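Local coordinates for increased recombination centers protein 6 (Saccharomyces cerevisiae, PDB 3UC9) that acts as a clathrin coat accessory factor structurally related to small G proteins and is involved in gross chromosomal rearrangements and telomere healing, at residues 44-49 with 74-79; 85-90 with 122-127; 108-111 with 116-119. All coordinates share one frame; numbering follows the deposited sequence.

Contact 1: 44-49 with 74-79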
loop_
_atom_site.group_PDB
_atom_site.type_symbol
_atom_site.label_atom_id
_atom_site.label_comp_id
_atom_site.label_asym_id
_atom_site.label_seq_id
_atom_site.Cartn_x
_atom_site.Cartn_y
_atom_site.Cartn_z
ATOM N N GLN A 44 -2.141 -1.092 14.404
ATOM C CA GLN A 44 -2.302 -2.550 14.504
ATOM C C GLN A 44 -1.860 -3.265 13.209
ATOM O O GLN A 44 -1.204 -4.307 13.255
ATOM C CB GLN A 44 -3.760 -2.919 14.819
ATOM C CG GLN A 44 -4.272 -2.484 16.184
ATOM C CD GLN A 44 -5.590 -3.173 16.546
ATOM O OE1 GLN A 44 -5.682 -3.870 17.557
ATOM N NE2 GLN A 44 -6.605 -3.001 15.703
ATOM N N PHE A 45 -2.220 -2.696 12.062
ATOM C CA PHE A 45 -1.787 -3.219 10.753
ATOM C C PHE A 45 -0.267 -3.264 10.661
ATOM O O PHE A 45 0.301 -4.247 10.184
ATOM C CB PHE A 45 -2.368 -2.348 9.635
ATOM C CG PHE A 45 -1.942 -2.745 8.243
ATOM C CD1 PHE A 45 -2.735 -3.594 7.474
ATOM C CD2 PHE A 45 -0.776 -2.256 7.695
ATOM C CE1 PHE A 45 -2.358 -3.951 6.189
ATOM C CE2 PHE A 45 -0.391 -2.615 6.391
ATOM C CZ PHE A 45 -1.183 -3.466 5.652
ATOM N N LEU A 46 0.398 -2.210 11.127
ATOM C CA LEU A 46 1.865 -2.152 11.068
ATOM C C LEU A 46 2.488 -3.244 11.937
ATOM O O LEU A 46 3.468 -3.874 11.548
ATOM C CB LEU A 46 2.382 -0.791 11.509
ATOM C CG LEU A 46 2.074 0.393 10.588
ATOM C CD1 LEU A 46 2.354 1.703 11.294
ATOM C CD2 LEU A 46 2.843 0.309 9.277
ATOM N N GLN A 47 1.919 -3.463 13.114
ATOM C CA GLN A 47 2.383 -4.545 13.973
ATOM C C GLN A 47 2.196 -5.907 13.300
ATOM O O GLN A 47 3.094 -6.750 13.334
ATOM C CB GLN A 47 1.672 -4.508 15.333
ATOM C CG GLN A 47 2.075 -5.642 16.290
ATOM C CD GLN A 47 3.571 -5.675 16.556
ATOM O OE1 GLN A 47 4.180 -4.641 16.833
ATOM N NE2 GLN A 47 4.170 -6.867 16.476
ATOM N N ASP A 48 1.030 -6.129 12.703
ATOM C CA ASP A 48 0.688 -7.444 12.146
ATOM C C ASP A 48 1.487 -7.802 10.890
ATOM O O ASP A 48 1.921 -8.941 10.719
ATOM C CB ASP A 48 -0.821 -7.534 11.856
ATOM C CG ASP A 48 -1.670 -7.556 13.126
ATOM O OD1 ASP A 48 -1.135 -7.849 14.223
ATOM O OD2 ASP A 48 -2.884 -7.275 13.027
ATOM N N LEU A 49 1.698 -6.828 10.016
ATOM C CA LEU A 49 2.377 -7.085 8.749
ATOM C C LEU A 49 3.885 -6.878 8.846
ATOM O O LEU A 49 4.656 -7.668 8.300
ATOM C CB LEU A 49 1.797 -6.182 7.664
ATOM C CG LEU A 49 2.340 -6.399 6.250
ATOM C CD1 LEU A 49 2.225 -7.852 5.817
ATOM C CD2 LEU A 49 1.602 -5.475 5.282
ATOM N N PHE A 74 14.216 -1.848 3.575
ATOM C CA PHE A 74 13.289 -0.787 3.160
ATOM C C PHE A 74 12.999 0.187 4.310
ATOM O O PHE A 74 13.261 -0.109 5.486
ATOM C CB PHE A 74 11.980 -1.382 2.608
ATOM C CG PHE A 74 11.079 -1.964 3.664
ATOM C CD1 PHE A 74 9.974 -1.265 4.112
ATOM C CD2 PHE A 74 11.351 -3.207 4.219
ATOM C CE1 PHE A 74 9.150 -1.796 5.085
ATOM C CE2 PHE A 74 10.548 -3.729 5.195
ATOM C CZ PHE A 74 9.440 -3.025 5.631
ATOM N N ASP A 75 12.468 1.353 3.948
ATOM C CA ASP A 75 12.058 2.373 4.903
ATOM C C ASP A 75 10.526 2.441 4.931
ATOM O O ASP A 75 9.886 2.431 3.886
ATOM C CB ASP A 75 12.616 3.731 4.492
ATOM C CG ASP A 75 14.132 3.816 4.594
ATOM O OD1 ASP A 75 14.765 2.935 5.221
ATOM O OD2 ASP A 75 14.696 4.799 4.054
ATOM N N LEU A 76 9.964 2.529 6.131
ATOM C CA LEU A 76 8.541 2.669 6.337
ATOM C C LEU A 76 8.248 4.138 6.631
ATOM O O LEU A 76 8.824 4.726 7.554
ATOM C CB LEU A 76 8.101 1.778 7.502
ATOM C CG LEU A 76 6.627 1.491 7.743
ATOM C CD1 LEU A 76 6.047 0.668 6.594
ATOM C CD2 LEU A 76 6.458 0.754 9.054
ATOM N N TYR A 77 7.390 4.731 5.810
ATOM C CA TYR A 77 6.866 6.069 6.047
ATOM C C TYR A 77 5.419 5.942 6.517
ATOM O O TYR A 77 4.569 5.397 5.805
ATOM C CB TYR A 77 6.903 6.898 4.759
ATOM C CG TYR A 77 8.274 7.221 4.184
ATOM C CD1 TYR A 77 9.458 6.982 4.889
ATOM C CD2 TYR A 77 8.379 7.829 2.935
ATOM C CE1 TYR A 77 10.699 7.304 4.336
ATOM C CE2 TYR A 77 9.611 8.169 2.391
ATOM C CZ TYR A 77 10.762 7.911 3.090
ATOM O OH TYR A 77 11.974 8.263 2.535
ATOM N N ILE A 78 5.135 6.418 7.721
ATOM C CA ILE A 78 3.797 6.335 8.293
ATOM C C ILE A 78 3.220 7.746 8.298
ATOM O O ILE A 78 3.853 8.680 8.802
ATOM C CB ILE A 78 3.819 5.760 9.712
ATOM C CG1 ILE A 78 4.547 4.408 9.730
ATOM C CG2 ILE A 78 2.383 5.607 10.250
ATOM C CD1 ILE A 78 5.034 4.002 11.094
ATOM N N ASP A 79 2.050 7.910 7.691
ATOM C CA ASP A 79 1.424 9.217 7.582
ATOM C C ASP A 79 -0.072 9.107 7.874
ATOM O O ASP A 79 -0.646 8.004 7.927
ATOM C CB ASP A 79 1.647 9.807 6.184
ATOM C CG ASP A 79 1.621 11.338 6.156
ATOM O OD1 ASP A 79 1.384 11.992 7.198
ATOM O OD2 ASP A 79 1.835 11.900 5.058
#

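Contact 2: 85-90 with 122-127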
loop_
_atom_site.group_PDB
_atom_site.type_symbol
_atom_site.label_atom_id
_atom_site.label_comp_id
_atom_site.label_asym_id
_atom_site.label_seq_id
_atom_site.Cartn_x
_atom_site.Cartn_y
_atom_site.Cartn_z
ATOM N N PRO A 85 -8.426 13.092 -0.322
ATOM C CA PRO A 85 -8.201 13.906 -1.522
ATOM C C PRO A 85 -7.211 15.064 -1.325
ATOM O O PRO A 85 -6.419 15.342 -2.224
ATOM C CB PRO A 85 -9.603 14.428 -1.854
ATOM C CG PRO A 85 -10.513 13.390 -1.318
ATOM C CD PRO A 85 -9.867 12.947 -0.035
ATOM N N VAL A 86 -7.250 15.722 -0.166
ATOM C CA VAL A 86 -6.305 16.794 0.135
ATOM C C VAL A 86 -4.871 16.247 0.164
ATOM O O VAL A 86 -3.953 16.863 -0.363
ATOM C CB VAL A 86 -6.639 17.497 1.478
ATOM C CG1 VAL A 86 -5.556 18.510 1.837
ATOM C CG2 VAL A 86 -8.015 18.162 1.407
ATOM N N TRP A 87 -4.694 15.086 0.778
ATOM C CA TRP A 87 -3.391 14.430 0.806
ATOM C C TRP A 87 -2.915 14.064 -0.608
ATOM O O TRP A 87 -1.758 14.303 -0.960
ATOM C CB TRP A 87 -3.450 13.195 1.697
ATOM C CG TRP A 87 -2.130 12.558 1.887
ATOM C CD1 TRP A 87 -1.232 12.807 2.888
ATOM C CD2 TRP A 87 -1.537 11.575 1.047
ATOM N NE1 TRP A 87 -0.113 12.030 2.720
ATOM C CE2 TRP A 87 -0.275 11.262 1.596
ATOM C CE3 TRP A 87 -1.951 10.916 -0.115
ATOM C CZ2 TRP A 87 0.574 10.323 1.021
ATOM C CZ3 TRP A 87 -1.097 9.989 -0.691
ATOM C CH2 TRP A 87 0.143 9.696 -0.119
ATOM N N VAL A 88 -3.816 13.515 -1.418
ATOM C CA VAL A 88 -3.503 13.157 -2.808
ATOM C C VAL A 88 -3.086 14.399 -3.614
ATOM O O VAL A 88 -2.117 14.358 -4.372
ATOM C CB VAL A 88 -4.695 12.462 -3.483
ATOM C CG1 VAL A 88 -4.494 12.370 -5.008
ATOM C CG2 VAL A 88 -4.917 11.078 -2.866
ATOM N N GLU A 89 -3.800 15.503 -3.422
ATOM C CA GLU A 89 -3.456 16.734 -4.128
ATOM C C GLU A 89 -2.010 17.146 -3.843
ATOM O O GLU A 89 -1.281 17.513 -4.756
ATOM C CB GLU A 89 -4.400 17.871 -3.776
ATOM C CG GLU A 89 -4.009 19.159 -4.479
ATOM C CD GLU A 89 -5.108 20.174 -4.497
ATOM O OE1 GLU A 89 -5.667 20.461 -3.416
ATOM O OE2 GLU A 89 -5.404 20.688 -5.595
ATOM N N GLU A 90 -1.599 17.061 -2.585
ATOM C CA GLU A 90 -0.229 17.420 -2.185
ATOM C C GLU A 90 0.796 16.406 -2.720
ATOM O O GLU A 90 1.896 16.765 -3.152
ATOM C CB GLU A 90 -0.140 17.518 -0.654
ATOM C CG GLU A 90 -1.000 18.639 -0.049
ATOM C CD GLU A 90 -1.184 18.535 1.473
ATOM O OE1 GLU A 90 -0.917 17.457 2.063
ATOM O OE2 GLU A 90 -1.616 19.542 2.074
ATOM N N HIS A 122 -7.434 7.166 -10.611
ATOM C CA HIS A 122 -6.916 7.456 -11.951
ATOM C C HIS A 122 -5.846 8.546 -11.921
ATOM O O HIS A 122 -4.735 8.366 -12.423
ATOM C CB HIS A 122 -8.026 7.845 -12.914
ATOM C CG HIS A 122 -7.525 8.158 -14.289
ATOM N ND1 HIS A 122 -7.200 7.177 -15.201
ATOM C CD2 HIS A 122 -7.254 9.340 -14.892
ATOM C CE1 HIS A 122 -6.769 7.742 -16.314
ATOM N NE2 HIS A 122 -6.797 9.054 -16.156
ATOM N N GLN A 123 -6.180 9.674 -11.306
ATOM C CA GLN A 123 -5.257 10.794 -11.206
ATOM C C GLN A 123 -4.029 10.475 -10.340
ATOM O O GLN A 123 -2.924 10.913 -10.642
ATOM C CB GLN A 123 -5.981 11.996 -10.625
ATOM C CG GLN A 123 -6.982 12.591 -11.561
ATOM C CD GLN A 123 -7.739 13.712 -10.905
ATOM O OE1 GLN A 123 -7.382 14.879 -11.056
ATOM N NE2 GLN A 123 -8.772 13.364 -10.137
ATOM N N PHE A 124 -4.240 9.734 -9.259
ATOM C CA PHE A 124 -3.142 9.295 -8.410
ATOM C C PHE A 124 -2.153 8.437 -9.199
ATOM O O PHE A 124 -0.936 8.650 -9.127
ATOM C CB PHE A 124 -3.676 8.494 -7.229
ATOM C CG PHE A 124 -2.612 8.083 -6.240
ATOM C CD1 PHE A 124 -2.148 8.974 -5.285
ATOM C CD2 PHE A 124 -2.074 6.808 -6.269
ATOM C CE1 PHE A 124 -1.167 8.596 -4.375
ATOM C CE2 PHE A 124 -1.099 6.425 -5.364
ATOM C CZ PHE A 124 -0.642 7.321 -4.419
ATOM N N MET A 125 -2.680 7.461 -9.933
ATOM C CA MET A 125 -1.827 6.530 -10.674
ATOM C C MET A 125 -1.072 7.220 -11.809
ATOM O O MET A 125 0.077 6.897 -12.063
ATOM C CB MET A 125 -2.647 5.354 -11.207
ATOM C CG MET A 125 -3.260 4.489 -10.133
ATOM S SD MET A 125 -2.163 3.946 -8.815
ATOM C CE MET A 125 -0.887 3.159 -9.791
ATOM N N ILE A 126 -1.701 8.181 -12.484
ATOM C CA ILE A 126 -0.990 8.964 -13.500
ATOM C C ILE A 126 0.302 9.580 -12.939
ATOM O O ILE A 126 1.332 9.613 -13.624
ATOM C CB ILE A 126 -1.882 10.091 -14.105
ATOM C CG1 ILE A 126 -3.080 9.513 -14.869
ATOM C CG2 ILE A 126 -1.074 10.993 -15.028
ATOM C CD1 ILE A 126 -2.744 8.409 -15.829
ATOM N N ALA A 127 0.247 10.062 -11.701
ATOM C CA ALA A 127 1.382 10.727 -11.063
ATOM C C ALA A 127 2.385 9.734 -10.468
ATOM O O ALA A 127 3.549 10.079 -10.282
ATOM C CB ALA A 127 0.888 11.702 -9.965
#

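Contact 3: 108-111 with 116-119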
loop_
_atom_site.group_PDB
_atom_site.type_symbol
_atom_site.label_atom_id
_atom_site.label_comp_id
_atom_site.label_asym_id
_atom_site.label_seq_id
_atom_site.Cartn_x
_atom_site.Cartn_y
_atom_site.Cartn_z
ATOM N N LEU A 108 -3.020 2.190 1.684
ATOM C CA LEU A 108 -4.005 3.063 2.285
ATOM C C LEU A 108 -4.960 2.221 3.123
ATOM O O LEU A 108 -5.515 1.223 2.638
ATOM C CB LEU A 108 -4.758 3.834 1.196
ATOM C CG LEU A 108 -5.960 4.653 1.657
ATOM C CD1 LEU A 108 -5.519 5.778 2.582
ATOM C CD2 LEU A 108 -6.737 5.193 0.467
ATOM N N ILE A 109 -5.116 2.611 4.385
ATOM C CA ILE A 109 -6.014 1.949 5.322
ATOM C C ILE A 109 -7.222 2.868 5.513
ATOM O O ILE A 109 -7.078 3.955 6.050
ATOM C CB ILE A 109 -5.340 1.720 6.691
ATOM C CG1 ILE A 109 -3.997 0.988 6.550
ATOM C CG2 ILE A 109 -6.271 0.952 7.612
ATOM C CD1 ILE A 109 -4.111 -0.368 5.962
ATOM N N THR A 110 -8.404 2.433 5.088
ATOM C CA THR A 110 -9.576 3.299 5.148
ATOM C C THR A 110 -10.892 2.535 5.099
ATOM O O THR A 110 -10.919 1.311 4.968
ATOM C CB THR A 110 -9.563 4.358 4.003
ATOM O OG1 THR A 110 -10.535 5.382 4.272
ATOM C CG2 THR A 110 -9.859 3.713 2.662
ATOM N N ASP A 111 -11.977 3.278 5.250
ATOM C CA ASP A 111 -13.325 2.755 5.034
ATOM C C ASP A 111 -13.654 3.170 3.616
ATOM O O ASP A 111 -13.907 4.332 3.378
ATOM C CB ASP A 111 -14.301 3.373 6.038
ATOM C CG ASP A 111 -15.753 3.030 5.751
ATOM O OD1 ASP A 111 -16.067 2.484 4.675
ATOM O OD2 ASP A 111 -16.594 3.317 6.619
ATOM N N LYS A 116 -14.063 6.405 -0.545
ATOM C CA LYS A 116 -14.073 6.095 -1.984
ATOM C C LYS A 116 -12.774 6.480 -2.697
ATOM O O LYS A 116 -12.780 7.319 -3.612
ATOM C CB LYS A 116 -15.276 6.765 -2.655
ATOM C CG LYS A 116 -16.620 6.312 -2.088
ATOM C CD LYS A 116 -17.783 6.762 -2.961
ATOM C CE LYS A 116 -19.113 6.495 -2.300
ATOM N NZ LYS A 116 -19.360 7.420 -1.159
ATOM N N PRO A 117 -11.647 5.871 -2.283
ATOM C CA PRO A 117 -10.369 6.194 -2.905
ATOM C C PRO A 117 -10.315 5.835 -4.398
ATOM O O PRO A 117 -9.504 6.407 -5.133
ATOM C CB PRO A 117 -9.355 5.370 -2.093
ATOM C CG PRO A 117 -10.138 4.270 -1.499
ATOM C CD PRO A 117 -11.515 4.804 -1.273
ATOM N N GLN A 118 -11.198 4.932 -4.842
ATOM C CA GLN A 118 -11.333 4.611 -6.267
ATOM C C GLN A 118 -11.669 5.833 -7.152
ATOM O O GLN A 118 -11.363 5.830 -8.341
ATOM C CB GLN A 118 -12.363 3.494 -6.490
ATOM C CG GLN A 118 -13.767 3.776 -5.962
ATOM C CD GLN A 118 -14.003 3.323 -4.531
ATOM O OE1 GLN A 118 -13.125 3.422 -3.673
ATOM N NE2 GLN A 118 -15.208 2.840 -4.264
ATOM N N GLU A 119 -12.276 6.859 -6.566
ATOM C CA GLU A 119 -12.601 8.107 -7.288
ATOM C C GLU A 119 -11.376 8.979 -7.595
ATOM O O GLU A 119 -11.418 9.822 -8.489
ATOM C CB GLU A 119 -13.624 8.926 -6.486
ATOM C CG GLU A 119 -15.014 8.287 -6.389
ATOM C CD GLU A 119 -15.989 9.083 -5.509
ATOM O OE1 GLU A 119 -15.533 9.822 -4.606
ATOM O OE2 GLU A 119 -17.219 8.960 -5.715
#

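Contact 1: 44-49 with 74-79
L46, on helix 39-50, faces L76 and I78 of strand 71-81 and meets them with one branch each, a compact worked example of how a single leucine can join a helix to a sheet. Along 74-79, L76 comes first. With CG anti to the backbone N (chi1 -166°), it sends its CD2 to within 3.6 Å of L46 CD2, and the two side chains run aslant to each other. I78 then meets L46 tip to tip: I78 CD1 is 3.5 Å and I78 CG1 3.8 Å from L46 CD1, so the end and the middle of the isoleucine chain both meet this second branch. The contact is wholly apolar and buried, with no hydrogen bond between the segments. V32 of the adjoining strand 29-35 touches both L46 and L76 and extends the packing under the helix. Beyond I78, D79 O accepts a hydrogen bond from K42 NZ, a polar tie to the same helix. A helix lying on a mixed sheet of order 2-3-1-4-5-6, with one antiparallel strand, is the layout of the Rossmann-like fold of small G proteins.

Contact 2: 85-90 with 122-127
This is a helix-to-helix contact, in which W87 and V88 of helix 84-91 pack against F124 of helix 121-127. Both helices lie over one face of the central sheet, and W87 also touches L31 and L33 of strand 29-35, which places the contact where helix meets helix above the strands. The backbones come nearest at V88 and F124, whose CA atoms are 6.8 Å apart. F124 is the shared element. Its CE1 sits at the edge of the indole of W87, near the indole plane and 3.9 Å from W87 CZ3. One position back on the same side of the phenyl ring, F124 CD1 lies 4.1 Å from V88 CG1, and this methyl approaches the ring at its edge. With CG anti to the backbone N (chi1 -176°), the ring of F124 leaves its helix across the line between the two helices and toward the sheet, and only its CD1-CE1 side reaches V88 and W87. At its other edge lies the sulfur of M125, the next residue, with M125 SD in the ring plane. The indole has partners of its own: F91 stacks with it, and NE1 donates a hydrogen bond to D79 OD2. No hydrogen bond joins the two segments. Chemically, the interface is held by dispersion and by exclusion of water among buried apolar groups; the polar N-H of the tryptophan is satisfied by D79, and the edge of the six-membered ring, which carries only C-H groups, is what meets F124.

Contact 3: 108-111 with 116-119
L108 and T110 face P117 across a tight excursion of the backbone: strand 103-110 ends, D111 takes the N-cap position of the short helix 112-115, and K116 leaves that helix with a positive phi of 38°, bringing the CA atoms of D111 and K116 to 7.8 Å. Past the turn, E119 N is hydrogen-bonded to K116 O at 3.0 Å. The side-chain contact is carried by L108. Because its CG is anti to the backbone N (chi1 172°), the leucine stretches out to the proline ring, and its CD2 rests 3.7 Å from P117 CB and 4.0 Å from P117 CG, the two side chains lying at a slant. T110 adds a looser touch through its methyl, with CG2 at 4.2 Å from P117 CG. Polar bonds tie the end of the strand to its surroundings: T110 OG1 is hydrogen-bonded to D35 OD1 and to T115 OG1, T115 OG1 also bonds to D111 O, and D111 OD1 receives a hydrogen bond from N140 ND2 and caps the short helix through weak bonds from R113 N and Q114 N. D111 and K116 start their side chains away from the other segment; the K116 amine is hydrogen-bonded to R113 O. L108 lies on a strand flanked by 29-35 and 133-138 and touches L33 of the first, while P117 touches L136 of the second, so the loop leading from helix 112-115 to helix 121-127 is seated on the parallel strands 103-110 and 133-138 of the mixed sheet.

How the contacts relate
The three contacts use both faces of one sheet. Contact 1 packs helix 39-50 on one face, whereas contacts 2 and 3 lie on the other. Contact 1 meets its neighbours at two points: D79 OD2 and W87 NE1, 3.0 Å apart, probably form a hydrogen bond to contact 2, and F45 CD1 packs 3.8 Å from I109 CD1 of contact 3. The centres of contacts 1 and 2 are about 21 Å apart, and those of contacts 1 and 3 about 18 Å. Contacts 2 and 3 are closer, their centres about 12 Å apart. Contact 3 is nested within the loop that contact 2 closes, and its second segment leads almost directly into 122-127.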